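Local coordinates for mannitol dehydrogenase (Helicobacter pylori, PDB 3TWO), which probably catalyses the zinc-dependent, NADP(H)-linked interconversion of cinnamyl alcohols and their aldehydes, at residues I36-I41 with G130-N134; H64-I70 with I82-V88; F91-K96 with I136-Y142; V143-D147 with T299-D304. The contacts are given in a common frame with arbitrary orientation. Numbering follows the deposited sequence.

Interaction 1. Residues I36-I41 with G130-N134; sequences ILYAGI and GGYSN
A strand can be flanked by a neighbour that is barely regular, and residues 36-41 of the GroES-like domain illustrate this. Residues 36-40 belong to strand 31-40, extended but for a classic beta bulge in which Leu37 and Tyr38 both face Ala67. Residues 130-134 approach as a loop just before strand 135-139. The CA atoms of Ile36 and Asn134 lie 5.2 Å apart, those of Ala39 and Gly131 5.9 Å. A single backbone hydrogen bond, Ile36 N to Asn134 O at 3.0 Å and nearly straight (171°), ties the loop to the strand, next to where strand 135-139 pairs antiparallel with strand 31-40. Within the loop, Tyr132 is the centre of an inverse gamma turn (phi/psi -76/57), closed by a weak bond from Ser133 N to Gly131 O of 2.8 Å.

The remaining contacts are van der Waals. Ile36 (mt) places CB 3.4 Å from Ser133 O and CD1 3.7 Å from Ser133 OG; Ala39 CB sits 3.4 Å from Gly131 O. The Tyr132 side chain (chi1 m) runs along the strand, CE1 4.0 Å from Ile41 CG1, while its hydroxyl bonds to Tyr327 OH. Aliphatic groups thus meet carbonyl oxygens and the tyrosine ring: close fit, not a ladder of bonds, holds the loop.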
loop_
_atom_site.group_PDB
_atom_site.type_symbol
_atom_site.label_atom_id
_atom_site.label_comp_id
_atom_site.label_asym_id
_atom_site.label_seq_id
_atom_site.Cartn_x
_atom_site.Cartn_y
_atom_site.Cartn_z
ATOM N N ILE B 36 15.105 20.457 -30.448
ATOM C CA ILE B 36 13.860 19.758 -30.119
ATOM C C ILE B 36 12.895 19.743 -31.318
ATOM O O ILE B 36 12.557 20.797 -31.868
ATOM C CB ILE B 36 13.200 20.387 -28.910
ATOM C CG1 ILE B 36 14.084 20.191 -27.669
ATOM C CG2 ILE B 36 11.792 19.793 -28.660
ATOM C CD1 ILE B 36 13.508 20.844 -26.397
ATOM N N LEU B 37 12.483 18.549 -31.738
ATOM C CA LEU B 37 11.597 18.389 -32.912
ATOM C C LEU B 37 10.146 18.209 -32.438
ATOM O O LEU B 37 9.214 18.865 -32.955
ATOM C CB LEU B 37 12.070 17.226 -33.838
ATOM C CG LEU B 37 13.465 17.264 -34.543
ATOM C CD1 LEU B 37 13.434 16.399 -35.804
ATOM C CD2 LEU B 37 13.848 18.591 -34.975
ATOM N N TYR B 38 9.940 17.365 -31.437
ATOM C CA TYR B 38 8.597 17.105 -30.899
ATOM C C TYR B 38 8.571 17.155 -29.381
ATOM O O TYR B 38 9.531 16.698 -28.722
ATOM C CB TYR B 38 8.056 15.764 -31.387
ATOM C CG TYR B 38 7.982 15.730 -32.923
ATOM C CD1 TYR B 38 9.040 15.180 -33.689
ATOM C CD2 TYR B 38 6.892 16.320 -33.604
ATOM C CE1 TYR B 38 9.008 15.171 -35.133
ATOM C CE2 TYR B 38 6.832 16.326 -35.039
ATOM C CZ TYR B 38 7.916 15.756 -35.773
ATOM O OH TYR B 38 7.868 15.736 -37.125
ATOM N N ALA B 39 7.490 17.765 -28.840
ATOM C CA ALA B 39 7.328 17.892 -27.404
ATOM C C ALA B 39 5.930 17.422 -27.035
ATOM O O ALA B 39 4.937 18.053 -27.429
ATOM C CB ALA B 39 7.563 19.307 -26.943
ATOM N N GLY B 40 5.870 16.261 -26.360
ATOM C CA GLY B 40 4.624 15.758 -25.739
ATOM C C GLY B 40 4.138 16.645 -24.612
ATOM O O GLY B 40 4.948 17.259 -23.864
ATOM N N ILE B 41 2.806 16.742 -24.493
ATOM C CA ILE B 41 2.200 17.420 -23.359
ATOM C C ILE B 41 1.708 16.346 -22.400
ATOM O O ILE B 41 0.896 15.529 -22.779
ATOM C CB ILE B 41 0.997 18.258 -23.814
ATOM C CG1 ILE B 41 1.453 19.393 -24.743
ATOM C CG2 ILE B 41 0.134 18.731 -22.595
ATOM C CD1 ILE B 41 0.287 20.185 -25.252
ATOM N N GLY B 130 11.773 23.502 -19.530
ATOM C CA GLY B 130 11.404 22.235 -20.145
ATOM C C GLY B 130 11.418 22.168 -21.660
ATOM O O GLY B 130 12.134 22.948 -22.359
ATOM N N GLY B 131 10.569 21.268 -22.160
ATOM C CA GLY B 131 10.588 20.855 -23.529
ATOM C C GLY B 131 9.714 21.640 -24.476
ATOM O O GLY B 131 9.834 21.429 -25.692
ATOM N N TYR B 132 8.858 22.572 -23.977
ATOM C CA TYR B 132 8.097 23.449 -24.925
ATOM C C TYR B 132 9.005 24.543 -25.494
ATOM O O TYR B 132 8.743 25.715 -25.314
ATOM C CB TYR B 132 6.857 24.160 -24.298
ATOM C CG TYR B 132 5.791 23.321 -23.644
ATOM C CD1 TYR B 132 5.744 21.907 -23.788
ATOM C CD2 TYR B 132 4.810 23.934 -22.893
ATOM C CE1 TYR B 132 4.725 21.135 -23.141
ATOM C CE2 TYR B 132 3.738 23.152 -22.275
ATOM C CZ TYR B 132 3.729 21.776 -22.387
ATOM O OH TYR B 132 2.743 21.042 -21.717
ATOM N N SER B 133 10.102 24.164 -26.128
ATOM C CA SER B 133 11.139 25.128 -26.500
ATOM C C SER B 133 11.924 24.536 -27.663
ATOM O O SER B 133 11.736 23.348 -27.998
ATOM C CB SER B 133 12.067 25.377 -25.304
ATOM O OG SER B 133 12.827 24.222 -24.955
ATOM N N ASN B 134 12.848 25.316 -28.240
ATOM C CA ASN B 134 13.499 24.889 -29.470
ATOM C C ASN B 134 14.752 24.062 -29.233
ATOM O O ASN B 134 15.262 23.442 -30.159
ATOM C CB ASN B 134 13.792 26.087 -30.417
ATOM C CG ASN B 134 14.770 27.114 -29.819
ATOM O OD1 ASN B 134 15.401 27.907 -30.550
ATOM N ND2 ASN B 134 14.886 27.133 -28.522
#

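Interaction 2. Residues H64-I70 with I82-V88; sequences HEIAGII and IGDVVGV. With ZN (zinc ion), chain G.
Antiparallel pairing in its plainest form appears in this beta hairpin of the GroES-like domain, where strand 65-70 meets strand 85-88 with axes 4.6 Å apart and N-to-C directions at 157°. Residue 64 precedes the pairing: His64 turns its imidazole away from the hairpin and binds zinc through NE2 at 2.1 Å, in a site completed by Cys42 and Cys160. Glu65 has its CA-to-CB bond directed away; its carboxylate forms a salt bridge with Arg338 and accepts from Ala161 N. At Ile66 the register starts, as a hydrogen-bonded pair with Val88: Ile66 N to Val88 O and Val88 N to Ile66 O are both 2.9 Å, and the two CB atoms lie 3.9 Å apart. Ala67 opposes Gly87 as a non-hydrogen-bonded pair, CA to CA 4.4 Å; a CB on Gly87 would crowd Ile66 O. Gly68 forms the next hydrogen-bonded pair with Val86, N to O 3.0 Å in both directions. Ile69 faces Val85 on the side shared with Ala67, its CG1 4.5 Å from Val85 CG2. Ile70 (chi1 m) brings CG1 within 3.8 Å of Val86 CG2, and its N donates to Asp84 O at 2.9 Å. Gly83, at phi 93°, turns its N to Ile70 O, 2.8 Å away with an N-H...O angle of 171°.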
loop_
_atom_site.group_PDB
_atom_site.type_symbol
_atom_site.label_atom_id
_atom_site.label_comp_id
_atom_site.label_asym_id
_atom_site.label_seq_id
_atom_site.Cartn_x
_atom_site.Cartn_y
_atom_site.Cartn_z
ATOM N N HIS B 64 8.201 17.463 -20.636
ATOM C CA HIS B 64 9.277 16.513 -20.361
ATOM C C HIS B 64 9.066 15.257 -21.177
ATOM O O HIS B 64 9.418 14.188 -20.749
ATOM C CB HIS B 64 9.464 16.222 -18.854
ATOM C CG HIS B 64 8.221 15.779 -18.141
ATOM N ND1 HIS B 64 8.074 15.914 -16.775
ATOM C CD2 HIS B 64 7.052 15.244 -18.598
ATOM C CE1 HIS B 64 6.869 15.494 -16.416
ATOM N NE2 HIS B 64 6.234 15.086 -17.505
ATOM N N GLU B 65 8.528 15.417 -22.383
ATOM C CA GLU B 65 8.492 14.361 -23.386
ATOM C C GLU B 65 9.153 14.908 -24.639
ATOM O O GLU B 65 8.512 15.575 -25.474
ATOM C CB GLU B 65 7.033 13.914 -23.623
ATOM C CG GLU B 65 6.455 13.295 -22.345
ATOM C CD GLU B 65 5.046 12.774 -22.515
ATOM O OE1 GLU B 65 4.368 13.213 -23.448
ATOM O OE2 GLU B 65 4.614 11.905 -21.729
ATOM N N ILE B 66 10.459 14.691 -24.749
ATOM C CA ILE B 66 11.214 15.432 -25.720
ATOM C C ILE B 66 11.856 14.483 -26.744
ATOM O O ILE B 66 12.517 13.496 -26.367
ATOM C CB ILE B 66 12.312 16.281 -25.015
ATOM C CG1 ILE B 66 11.685 17.422 -24.161
ATOM C CG2 ILE B 66 13.327 16.831 -26.040
ATOM C CD1 ILE B 66 12.604 17.837 -23.014
ATOM N N ALA B 67 11.648 14.752 -28.029
ATOM C CA ALA B 67 12.374 13.995 -29.063
ATOM C C ALA B 67 13.067 15.007 -29.962
ATOM O O ALA B 67 12.440 16.032 -30.356
ATOM C CB ALA B 67 11.435 13.092 -29.870
ATOM N N GLY B 68 14.347 14.769 -30.286
ATOM C CA GLY B 68 15.082 15.716 -31.127
ATOM C C GLY B 68 16.351 15.157 -31.733
ATOM O O GLY B 68 16.574 13.932 -31.764
ATOM N N ILE B 69 17.223 16.071 -32.159
ATOM C CA ILE B 69 18.496 15.714 -32.832
ATOM C C ILE B 69 19.647 16.440 -32.146
ATOM O O ILE B 69 19.520 17.643 -31.766
ATOM C CB ILE B 69 18.433 16.080 -34.335
ATOM C CG1 ILE B 69 17.330 15.236 -34.975
ATOM C CG2 ILE B 69 19.835 15.817 -35.064
ATOM C CD1 ILE B 69 16.907 15.578 -36.407
ATOM N N ILE B 70 20.759 15.724 -31.999
ATOM C CA ILE B 70 21.942 16.309 -31.410
ATOM C C ILE B 70 22.610 17.239 -32.401
ATOM O O ILE B 70 23.052 16.831 -33.482
ATOM C CB ILE B 70 22.872 15.262 -30.868
ATOM C CG1 ILE B 70 22.128 14.549 -29.689
ATOM C CG2 ILE B 70 24.241 15.880 -30.496
ATOM C CD1 ILE B 70 23.000 13.978 -28.608
ATOM N N ILE B 82 27.000 14.287 -33.191
ATOM C CA ILE B 82 26.133 15.210 -33.924
ATOM C C ILE B 82 25.295 14.416 -34.945
ATOM O O ILE B 82 25.812 13.510 -35.587
ATOM C CB ILE B 82 26.990 16.272 -34.666
ATOM C CG1 ILE B 82 27.775 17.123 -33.626
ATOM C CG2 ILE B 82 26.106 17.111 -35.696
ATOM C CD1 ILE B 82 28.573 18.341 -34.238
ATOM N N GLY B 83 24.017 14.752 -35.102
ATOM C CA GLY B 83 23.134 13.980 -35.980
ATOM C C GLY B 83 22.340 12.879 -35.293
ATOM O O GLY B 83 21.273 12.486 -35.809
ATOM N N ASP B 84 22.812 12.387 -34.135
ATOM C CA ASP B 84 22.040 11.321 -33.408
ATOM C C ASP B 84 20.616 11.724 -33.057
ATOM O O ASP B 84 20.352 12.880 -32.622
ATOM C CB ASP B 84 22.702 10.885 -32.092
ATOM C CG ASP B 84 23.907 9.989 -32.302
ATOM O OD1 ASP B 84 24.207 9.606 -33.452
ATOM O OD2 ASP B 84 24.597 9.699 -31.299
ATOM N N VAL B 85 19.708 10.764 -33.182
ATOM C CA VAL B 85 18.313 10.999 -32.805
ATOM C C VAL B 85 18.081 10.538 -31.358
ATOM O O VAL B 85 18.422 9.414 -30.990
ATOM C CB VAL B 85 17.305 10.349 -33.827
ATOM C CG1 VAL B 85 15.922 10.798 -33.470
ATOM C CG2 VAL B 85 17.620 10.793 -35.301
ATOM N N VAL B 86 17.491 11.406 -30.531
ATOM C CA VAL B 86 17.492 11.176 -29.118
ATOM C C VAL B 86 16.239 11.617 -28.406
ATOM O O VAL B 86 15.475 12.401 -28.917
ATOM C CB VAL B 86 18.703 11.936 -28.443
ATOM C CG1 VAL B 86 20.021 11.365 -28.898
ATOM C CG2 VAL B 86 18.649 13.412 -28.763
ATOM N N GLY B 87 16.054 11.180 -27.162
ATOM C CA GLY B 87 14.933 11.685 -26.379
ATOM C C GLY B 87 15.383 12.128 -25.017
ATOM O O GLY B 87 16.439 11.665 -24.508
ATOM N N VAL B 88 14.601 13.044 -24.423
ATOM C CA VAL B 88 14.798 13.484 -23.048
ATOM C C VAL B 88 13.474 13.351 -22.285
ATOM O O VAL B 88 12.385 13.681 -22.831
ATOM C CB VAL B 88 15.348 14.948 -22.990
ATOM C CG1 VAL B 88 15.540 15.434 -21.542
ATOM C CG2 VAL B 88 16.647 15.028 -23.780
HETATM ZN ZN ZN G . 5.017 13.367 -17.170
#

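Interaction 3. Residues F91-K96 with I136-Y142; sequences FVNSCK and IVVDENY. With ZN (zinc ion), chain H.
Tyr142 lies at the centre of this contact, which joins the main sheet of the GroES-like domain to the start of a four-cysteine zinc lobe, a hallmark of many zinc-dependent alcohol dehydrogenases. Its side chain (chi1 m, chi2 85°) points toward residues 91-96, and the backbone at Val92 and Asn93 passes over one face of the ring: Asn93 CA stands 3.7 Å from the centroid, 9° off the normal, a CH-pi contact. Phe91 (chi1 p) meets Tyr142 edge to edge, CD1 to CD2 3.8 Å. Val92, where the chain turns a corner, sets CB 4.1 Å from Val138 CG1 and CG1 4.5 Å from Ile136 CD1. The backbones do not pair; the CA atoms of Val92 and Tyr142 approach to 5.5 Å.

Outward from this core, strand 136-139 ends in an Asx turn. Asp139 OD1 accepts from Asn141 N at 3.0 Å and from Asn141 ND2 at 2.9 Å, and Tyr142 N reaches Asp139 O at 3.1 Å, bending the chain so that the tyrosine faces residues 91-96. Lys96 has positive phi (69°) and folds back over its own segment, its NZ donating to Asn93 OD1 at 2.8 Å and Ser94 O at 3.1 Å. Cys95 SG binds zinc at 2.4 Å with Cys98, Cys101 and Cys109. Next to it in sequence, Ser94 OG hydrogen-bonds Tyr142 OH at 2.6 Å.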
loop_
_atom_site.group_PDB
_atom_site.type_symbol
_atom_site.label_atom_id
_atom_site.label_comp_id
_atom_site.label_asym_id
_atom_site.label_seq_id
_atom_site.Cartn_x
_atom_site.Cartn_y
_atom_site.Cartn_z
ATOM N N PHE B 91 13.794 14.077 -16.089
ATOM C CA PHE B 91 14.915 14.695 -15.361
ATOM C C PHE B 91 16.172 14.738 -16.222
ATOM O O PHE B 91 16.310 13.927 -17.139
ATOM C CB PHE B 91 15.191 14.026 -14.002
ATOM C CG PHE B 91 15.347 12.536 -14.112
ATOM C CD1 PHE B 91 16.580 11.976 -14.396
ATOM C CD2 PHE B 91 14.243 11.696 -13.958
ATOM C CE1 PHE B 91 16.726 10.588 -14.519
ATOM C CE2 PHE B 91 14.384 10.326 -14.049
ATOM C CZ PHE B 91 15.638 9.775 -14.345
ATOM N N VAL B 92 17.059 15.688 -15.925
ATOM C CA VAL B 92 18.217 15.967 -16.752
ATOM C C VAL B 92 19.540 15.872 -15.990
ATOM O O VAL B 92 20.627 16.131 -16.552
ATOM C CB VAL B 92 18.147 17.393 -17.358
ATOM C CG1 VAL B 92 16.987 17.510 -18.260
ATOM C CG2 VAL B 92 18.053 18.490 -16.214
ATOM N N ASN B 93 19.472 15.520 -14.725
ATOM C CA ASN B 93 20.696 15.407 -13.893
ATOM C C ASN B 93 20.363 14.808 -12.530
ATOM O O ASN B 93 19.171 14.801 -12.168
ATOM C CB ASN B 93 21.352 16.773 -13.692
ATOM C CG ASN B 93 22.877 16.689 -13.788
ATOM O OD1 ASN B 93 23.444 15.625 -13.583
ATOM N ND2 ASN B 93 23.528 17.785 -14.213
ATOM N N SER B 94 21.389 14.270 -11.825
ATOM C CA SER B 94 21.283 13.756 -10.455
ATOM C C SER B 94 22.685 13.663 -9.864
ATOM O O SER B 94 23.636 13.985 -10.552
ATOM C CB SER B 94 20.560 12.389 -10.394
ATOM O OG SER B 94 21.290 11.362 -11.067
ATOM N N CYS B 95 22.832 13.186 -8.623
ATOM C CA CYS B 95 24.115 13.414 -7.910
ATOM C C CYS B 95 25.134 12.351 -8.348
ATOM O O CYS B 95 26.331 12.591 -8.304
ATOM C CB CYS B 95 23.977 13.421 -6.364
ATOM S SG CYS B 95 23.944 11.734 -5.647
ATOM N N LYS B 96 24.625 11.206 -8.804
ATOM C CA LYS B 96 25.465 10.137 -9.368
ATOM C C LYS B 96 26.308 9.500 -8.255
ATOM O O LYS B 96 27.240 8.766 -8.530
ATOM C CB LYS B 96 26.393 10.629 -10.517
ATOM C CG LYS B 96 25.768 11.543 -11.610
ATOM C CD LYS B 96 26.889 12.080 -12.547
ATOM C CE LYS B 96 26.436 13.202 -13.502
ATOM N NZ LYS B 96 25.766 14.345 -12.724
ATOM N N ILE B 136 17.525 22.194 -25.849
ATOM C CA ILE B 136 17.743 21.864 -24.451
ATOM C C ILE B 136 19.185 21.349 -24.354
ATOM O O ILE B 136 19.728 20.770 -25.357
ATOM C CB ILE B 136 16.705 20.838 -23.895
ATOM C CG1 ILE B 136 16.738 20.820 -22.362
ATOM C CG2 ILE B 136 16.917 19.429 -24.452
ATOM C CD1 ILE B 136 15.658 20.008 -21.729
ATOM N N VAL B 137 19.827 21.614 -23.208
ATOM C CA VAL B 137 21.229 21.197 -22.966
ATOM C C VAL B 137 21.213 20.162 -21.837
ATOM O O VAL B 137 20.796 20.496 -20.734
ATOM C CB VAL B 137 22.159 22.429 -22.567
ATOM C CG1 VAL B 137 23.619 22.001 -22.377
ATOM C CG2 VAL B 137 22.082 23.531 -23.620
ATOM N N VAL B 138 21.631 18.924 -22.108
ATOM C CA VAL B 138 21.494 17.831 -21.156
ATOM C C VAL B 138 22.813 17.062 -20.978
ATOM O O VAL B 138 23.479 16.747 -21.982
ATOM C CB VAL B 138 20.381 16.839 -21.610
ATOM C CG1 VAL B 138 20.167 15.764 -20.556
ATOM C CG2 VAL B 138 19.067 17.573 -21.881
ATOM N N ASP B 139 23.190 16.786 -19.708
ATOM C CA ASP B 139 24.317 15.869 -19.396
ATOM C C ASP B 139 24.070 14.523 -20.149
ATOM O O ASP B 139 22.936 14.006 -20.131
ATOM C CB ASP B 139 24.407 15.616 -17.892
ATOM C CG ASP B 139 25.586 14.694 -17.511
ATOM O OD1 ASP B 139 25.513 13.505 -17.811
ATOM O OD2 ASP B 139 26.597 15.156 -16.922
ATOM N N GLU B 140 25.098 14.009 -20.822
ATOM C CA GLU B 140 24.935 12.840 -21.722
ATOM C C GLU B 140 24.376 11.567 -21.097
ATOM O O GLU B 140 23.852 10.708 -21.840
ATOM C CB GLU B 140 26.244 12.479 -22.449
ATOM C CG GLU B 140 27.417 12.298 -21.516
ATOM C CD GLU B 140 28.542 11.498 -22.126
ATOM O OE1 GLU B 140 29.515 11.203 -21.380
ATOM O OE2 GLU B 140 28.448 11.155 -23.328
ATOM N N ASN B 141 24.490 11.446 -19.768
ATOM C CA ASN B 141 23.992 10.255 -19.025
ATOM C C ASN B 141 22.501 10.236 -18.762
ATOM O O ASN B 141 22.009 9.310 -18.142
ATOM C CB ASN B 141 24.762 10.059 -17.725
ATOM C CG ASN B 141 26.241 9.924 -17.995
ATOM O OD1 ASN B 141 26.714 8.861 -18.369
ATOM N ND2 ASN B 141 26.974 11.050 -17.906
ATOM N N TYR B 142 21.817 11.296 -19.222
ATOM C CA TYR B 142 20.364 11.505 -19.062
ATOM C C TYR B 142 19.690 11.633 -20.430
ATOM O O TYR B 142 18.541 12.079 -20.538
ATOM C CB TYR B 142 20.124 12.764 -18.186
ATOM C CG TYR B 142 20.772 12.549 -16.863
ATOM C CD1 TYR B 142 22.148 12.831 -16.679
ATOM C CD2 TYR B 142 20.067 11.927 -15.815
ATOM C CE1 TYR B 142 22.787 12.554 -15.485
ATOM C CE2 TYR B 142 20.739 11.663 -14.563
ATOM C CZ TYR B 142 22.076 11.992 -14.428
ATOM O OH TYR B 142 22.743 11.776 -13.239
HETATM ZN ZN ZN H . 21.934 10.701 -6.366
#

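Interaction 4. Residues V143-D147 with T299-D304; sequences VISVD and TQEMVD
A glutamine amide complements the N-H and C=O of one residue on a strand edge, since it carries an acceptor oxygen beside an NH2 group that can donate twice; Gln300 shows how a helix can use this to dock on a strand. Residues 299-304 are a regular part of helix 296-308, with Val303 N to Thr299 O at 2.9 Å and Asp304 N to Gln300 O at 3.0 Å. Residues 143-147 are extended around the short strand 144-145. With chi1 t and chi2 p, the Gln300 side chain bends toward Ser145: Ser145 N donates to Gln300 OE1 at 2.9 Å (160°), and Gln300 NE2 donates to Ser145 O at 3.0 Å (179°). The other NE2 proton goes to Asp304 OD1, 2.8 Å away and one helical turn on, so both amide protons are used. The flanking amides of Ile144 and Val146 point the other way, to Gly87 and Val85 of strand 85-88, while Thr299 OG1 is bonded to Gly295 O.

Apolar contacts accompany the pair. Ile144 (mm) points toward the helix, with CG1 3.7 Å from Thr299 CG2 and CG2 3.9 Å from Val303 CG2; Val146 CG2 is 4.3 Å from Val303 CG1. Because helix 296-308 follows the last strand of the Rossmann-type parallel sheet, the contact bridges the GroES-like and nucleotide-binding parts of a medium-chain dehydrogenase fold.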
loop_
_atom_site.group_PDB
_atom_site.type_symbol
_atom_site.label_atom_id
_atom_site.label_comp_id
_atom_site.label_asym_id
_atom_site.label_seq_id
_atom_site.Cartn_x
_atom_site.Cartn_y
_atom_site.Cartn_z
ATOM N N VAL B 143 20.390 11.219 -21.478
ATOM C CA VAL B 143 19.846 11.307 -22.836
ATOM C C VAL B 143 19.504 9.893 -23.377
ATOM O O VAL B 143 20.316 8.958 -23.290
ATOM C CB VAL B 143 20.841 12.067 -23.765
ATOM C CG1 VAL B 143 20.327 12.090 -25.221
ATOM C CG2 VAL B 143 21.073 13.506 -23.233
ATOM N N ILE B 144 18.328 9.721 -23.954
ATOM C CA ILE B 144 17.934 8.400 -24.427
ATOM C C ILE B 144 18.284 8.292 -25.917
ATOM O O ILE B 144 17.992 9.217 -26.679
ATOM C CB ILE B 144 16.383 8.202 -24.192
ATOM C CG1 ILE B 144 16.050 8.498 -22.688
ATOM C CG2 ILE B 144 15.857 6.838 -24.793
ATOM C CD1 ILE B 144 16.952 7.752 -21.674
ATOM N N SER B 145 18.863 7.169 -26.338
ATOM C CA SER B 145 19.178 6.968 -27.734
ATOM C C SER B 145 17.947 6.441 -28.504
ATOM O O SER B 145 17.232 5.568 -28.024
ATOM C CB SER B 145 20.302 5.961 -27.830
ATOM O OG SER B 145 20.359 5.531 -29.124
ATOM N N VAL B 146 17.667 7.011 -29.670
ATOM C CA VAL B 146 16.429 6.656 -30.398
ATOM C C VAL B 146 16.805 6.229 -31.817
ATOM O O VAL B 146 17.625 6.914 -32.469
ATOM C CB VAL B 146 15.467 7.848 -30.486
ATOM C CG1 VAL B 146 14.317 7.559 -31.472
ATOM C CG2 VAL B 146 14.931 8.215 -29.072
ATOM N N ASP B 147 16.238 5.112 -32.289
ATOM C CA ASP B 147 16.494 4.629 -33.662
ATOM C C ASP B 147 16.200 5.717 -34.689
ATOM O O ASP B 147 15.124 6.274 -34.672
ATOM C CB ASP B 147 15.543 3.476 -33.975
ATOM C CG ASP B 147 15.925 2.768 -35.234
ATOM O OD1 ASP B 147 15.856 3.323 -36.356
ATOM O OD2 ASP B 147 16.378 1.643 -35.079
ATOM N N THR B 299 14.360 3.454 -18.829
ATOM C CA THR B 299 13.802 4.282 -19.911
ATOM C C THR B 299 14.374 3.877 -21.307
ATOM O O THR B 299 13.602 3.738 -22.306
ATOM C CB THR B 299 14.023 5.775 -19.651
ATOM O OG1 THR B 299 13.447 6.146 -18.366
ATOM C CG2 THR B 299 13.397 6.673 -20.835
ATOM N N GLN B 300 15.704 3.648 -21.367
ATOM C CA GLN B 300 16.331 3.142 -22.590
ATOM C C GLN B 300 15.751 1.762 -22.961
ATOM O O GLN B 300 15.396 1.529 -24.124
ATOM C CB GLN B 300 17.857 3.046 -22.465
ATOM C CG GLN B 300 18.559 2.651 -23.794
ATOM C CD GLN B 300 18.426 3.747 -24.839
ATOM O OE1 GLN B 300 18.895 4.862 -24.604
ATOM N NE2 GLN B 300 17.704 3.465 -25.990
ATOM N N GLU B 301 15.660 0.858 -21.995
ATOM C CA GLU B 301 15.095 -0.438 -22.280
ATOM C C GLU B 301 13.675 -0.283 -22.857
ATOM O O GLU B 301 13.298 -0.953 -23.816
ATOM C CB GLU B 301 15.037 -1.245 -20.975
ATOM C CG GLU B 301 14.319 -2.608 -21.105
ATOM C CD GLU B 301 13.973 -3.208 -19.712
ATOM O OE1 GLU B 301 12.807 -3.638 -19.508
ATOM O OE2 GLU B 301 14.861 -3.197 -18.827
ATOM N N MET B 302 12.894 0.606 -22.276
ATOM C CA MET B 302 11.467 0.782 -22.694
ATOM C C MET B 302 11.370 1.367 -24.115
ATOM O O MET B 302 10.595 0.877 -24.977
ATOM C CB MET B 302 10.687 1.636 -21.657
ATOM C CG MET B 302 9.280 2.152 -22.066
ATOM S SD MET B 302 9.387 3.615 -23.165
ATOM C CE MET B 302 7.926 3.519 -24.063
ATOM N N VAL B 303 12.155 2.395 -24.383
ATOM C CA VAL B 303 12.149 2.941 -25.750
ATOM C C VAL B 303 12.567 1.890 -26.773
ATOM O O VAL B 303 11.922 1.748 -27.819
ATOM C CB VAL B 303 13.008 4.268 -25.864
ATOM C CG1 VAL B 303 13.265 4.658 -27.355
ATOM C CG2 VAL B 303 12.278 5.429 -25.077
ATOM N N ASP B 304 13.614 1.118 -26.454
ATOM C CA ASP B 304 14.084 0.061 -27.378
ATOM C C ASP B 304 12.957 -0.943 -27.647
ATOM O O ASP B 304 12.758 -1.364 -28.805
ATOM C CB ASP B 304 15.320 -0.700 -26.803
ATOM C CG ASP B 304 16.579 0.182 -26.721
ATOM O OD1 ASP B 304 16.633 1.284 -27.316
ATOM O OD2 ASP B 304 17.508 -0.200 -26.009
#

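In the fold
All four contacts reach one mixed sheet. Interactions 1 and 2 lie on the neighbouring strands 31-40 and 65-73 respectively, their centres 10 Å apart; interaction 2 falls in the chain between the two segments of interaction 1, whereas those of interactions 1 and 3 alternate. Strand 85-88 then pairs with strand 144-145, putting interactions 2 and 4 also 10 Å apart. Interaction 3, 13 Å from interaction 2, touches it through Ile66 with Ile136. Interactions 1 and 4 do not touch. The first three belong to the GroES-like domain. The sheet runs from the strand that follows the His64 zinc site to the interdomain contact, while interaction 3 joins its strand 135-139 to the segment leading into the four-cysteine site.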